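Long-range contact in short chain dehydrogenase (Leptospira borgpetersenii serovar Hardjo-bovis, PDB 6UH2), which probably catalyses NAD-dependent oxidation or reduction at a CH-OH group, as a member of the short-chain dehydrogenase/reductase family: residues D92-C97 and L127-T132. Residues are numbered along the deposited sequence; the frame is centred on the assembly and turned at random.
Sequences DILINC and LLSQYT. With NAD (nicotinamide-adenine-dinucleotide), chain D.
Leu-94 meets the helix with one methyl, CD2, which sits over Leu-128 O (3.6 Å from Leu-94 CD2) and Ser-129 CA, beside the Thr-132 hydroxyl. With CG anti to the backbone N (chi1 166°), the branched leucine end stands out from the strand and gives the helix backbone an apolar cover. The hydroxyl it touches is already engaged: Thr-132 OG1 donates to Leu-128 O, one turn back, at 2.7 Å, and Thr-132 N reaches that oxygen from the opposite face of the carbonyl plane. Threonine can thus be buried here with its polar group satisfied.

Two residues along, Asn-96 OD1 approaches Leu-128 CB at 3.4 Å, while Asn-96 ND2 makes a weak, bent bond to Ser-129 OG (3.3 Å, 128° at the hydrogen). Amide and hydroxyl suit this interior because each has a stronger partner, Asn-147 OD1 of neighbouring strand 144-148 for ND2 and Thr-125 O, one turn earlier, for OG. Strand 93-96 is central in the parallel Rossmann-fold sheet, and helix 111-139 packs on one sheet face; its segment 127-132 runs nearly antiparallel to the strand (168°), axes 9.5 Å apart at closest. Alternation sends Leu-94 and Asn-96 to this helix, whereas Ile-95 packs on Val-23, Ile-25 and Phe-148. Helix 74-86 packs alongside, Phe-81 touching Leu-128 and Thr-132. Cys-97, last residue of an inverse gamma turn centred on Asn-96, accepts a hydrogen bond at O from NAD O3D (3.0 Å).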
# COMPACT_ATOMS: atom_id res chain seq x y z
N ASP B 92 -4.71 11.48 16.64
CA ASP B 92 -5.45 10.43 15.96
C ASP B 92 -4.53 9.49 15.19
O ASP B 92 -4.89 8.34 14.95
CB ASP B 92 -6.46 11.02 14.99
CG ASP B 92 -7.42 11.95 15.67
OD1 ASP B 92 -8.38 11.45 16.29
OD2 ASP B 92 -7.20 13.17 15.63
N ILE B 93 -3.35 9.99 14.82
CA ILE B 93 -2.41 9.31 13.95
C ILE B 93 -1.03 9.55 14.54
O ILE B 93 -0.69 10.70 14.85
CB ILE B 93 -2.47 9.86 12.50
CG1 ILE B 93 -3.86 9.63 11.89
CG2 ILE B 93 -1.39 9.22 11.63
CD1 ILE B 93 -4.13 10.49 10.67
N LEU B 94 -0.27 8.48 14.75
CA LEU B 94 1.13 8.54 15.17
C LEU B 94 2.00 8.08 14.01
O LEU B 94 1.84 6.96 13.52
CB LEU B 94 1.40 7.66 16.40
CG LEU B 94 2.89 7.41 16.69
CD1 LEU B 94 3.59 8.72 17.10
CD2 LEU B 94 3.12 6.34 17.76
N ILE B 95 2.94 8.92 13.58
CA ILE B 95 3.88 8.57 12.52
C ILE B 95 5.28 8.54 13.12
O ILE B 95 5.84 9.59 13.46
CB ILE B 95 3.80 9.54 11.33
CG1 ILE B 95 2.37 9.62 10.80
CG2 ILE B 95 4.77 9.09 10.21
CD1 ILE B 95 2.24 10.38 9.51
N ASN B 96 5.85 7.34 13.22
CA ASN B 96 7.21 7.16 13.75
C ASN B 96 8.20 7.32 12.60
O ASN B 96 8.74 6.36 12.05
CB ASN B 96 7.34 5.80 14.43
CG ASN B 96 6.65 5.76 15.78
OD1 ASN B 96 6.95 6.57 16.66
ND2 ASN B 96 5.71 4.83 15.95
N CYS B 97 8.43 8.56 12.22
CA CYS B 97 9.27 8.82 11.06
C CYS B 97 10.73 9.02 11.43
O CYS B 97 11.60 8.86 10.56
CB CYS B 97 8.74 10.04 10.29
SG CYS B 97 9.45 10.23 8.63
N LEU B 127 8.88 3.53 22.35
CA LEU B 127 8.45 4.45 23.40
C LEU B 127 7.24 5.27 22.96
O LEU B 127 6.26 5.39 23.70
CB LEU B 127 9.62 5.35 23.79
CG LEU B 127 9.55 6.15 25.08
CD1 LEU B 127 9.57 5.21 26.27
CD2 LEU B 127 10.74 7.10 25.14
N LEU B 128 7.31 5.85 21.76
CA LEU B 128 6.18 6.64 21.27
C LEU B 128 4.96 5.75 21.04
O LEU B 128 3.83 6.17 21.31
CB LEU B 128 6.56 7.38 19.98
CG LEU B 128 7.22 8.76 20.13
CD1 LEU B 128 6.20 9.81 20.58
CD2 LEU B 128 8.38 8.71 21.13
N SER B 129 5.17 4.53 20.55
CA SER B 129 4.05 3.61 20.39
C SER B 129 3.45 3.24 21.74
O SER B 129 2.23 3.12 21.87
CB SER B 129 4.49 2.35 19.64
OG SER B 129 4.88 2.67 18.31
N GLN B 130 4.29 3.12 22.76
CA GLN B 130 3.80 2.69 24.07
C GLN B 130 2.98 3.79 24.75
O GLN B 130 1.90 3.52 25.29
CB GLN B 130 4.98 2.26 24.96
CG GLN B 130 4.52 1.77 26.35
CD GLN B 130 5.68 1.54 27.31
OE1 GLN B 130 6.44 2.45 27.61
NE2 GLN B 130 5.82 0.30 27.77
N TYR B 131 3.48 5.03 24.75
CA TYR B 131 2.71 6.12 25.33
C TYR B 131 1.42 6.35 24.56
O TYR B 131 0.38 6.64 25.15
CB TYR B 131 3.55 7.40 25.40
CG TYR B 131 4.37 7.41 26.66
CD1 TYR B 131 3.85 7.90 27.85
CD2 TYR B 131 5.63 6.84 26.67
CE1 TYR B 131 4.60 7.86 29.02
CE2 TYR B 131 6.37 6.80 27.83
CZ TYR B 131 5.86 7.30 29.00
OH TYR B 131 6.64 7.23 30.14
N THR B 132 1.48 6.23 23.23
CA THR B 132 0.30 6.47 22.41
C THR B 132 -0.74 5.36 22.60
O THR B 132 -1.93 5.64 22.76
CB THR B 132 0.72 6.60 20.95
OG1 THR B 132 1.61 7.71 20.82
CG2 THR B 132 -0.47 6.85 20.08
PA NAD D . 16.47 12.74 7.89
O1A NAD D . 17.89 12.44 8.42
O2A NAD D . 16.27 13.82 6.82
O5B NAD D . 15.44 13.05 9.12
C5B NAD D . 15.41 12.32 10.33
C4B NAD D . 14.80 13.27 11.32
O4B NAD D . 14.75 12.49 12.58
C3B NAD D . 15.66 14.51 11.58
O3B NAD D . 14.85 15.71 11.56
C2B NAD D . 16.17 14.28 13.01
O2B NAD D . 16.37 15.51 13.72
C1B NAD D . 15.08 13.37 13.62
N9A NAD D . 15.66 12.74 14.80
C8A NAD D . 16.95 12.24 14.98
N7A NAD D . 17.13 11.81 16.19
C5A NAD D . 15.93 12.05 16.86
C6A NAD D . 15.50 11.83 18.17
N6A NAD D . 16.30 11.28 19.10
N1A NAD D . 14.25 12.18 18.49
C2A NAD D . 13.44 12.73 17.58
N3A NAD D . 13.76 12.98 16.31
C4A NAD D . 15.02 12.62 15.99
O3 NAD D . 15.79 11.37 7.36
PN NAD D . 14.75 11.03 6.17
O1N NAD D . 15.51 10.62 4.88
O2N NAD D . 13.66 12.10 6.20
O5D NAD D . 14.23 9.58 6.83
C5D NAD D . 12.99 9.56 7.52
C4D NAD D . 12.69 8.09 7.81
O4D NAD D . 12.74 7.27 6.57
C3D NAD D . 13.78 7.49 8.69
O3D NAD D . 13.23 6.49 9.56
C2D NAD D . 14.74 6.74 7.71
O2D NAD D . 15.41 5.64 8.30
C1D NAD D . 13.69 6.25 6.67
N1N NAD D . 14.25 6.03 5.29
C2N NAD D . 14.90 7.02 4.63
C3N NAD D . 15.39 6.77 3.37
C7N NAD D . 16.11 7.86 2.66
O7N NAD D . 16.71 7.58 1.63
N7N NAD D . 16.06 9.12 3.17
C4N NAD D . 15.20 5.50 2.81
C5N NAD D . 14.55 4.52 3.50
C6N NAD D . 14.06 4.81 4.77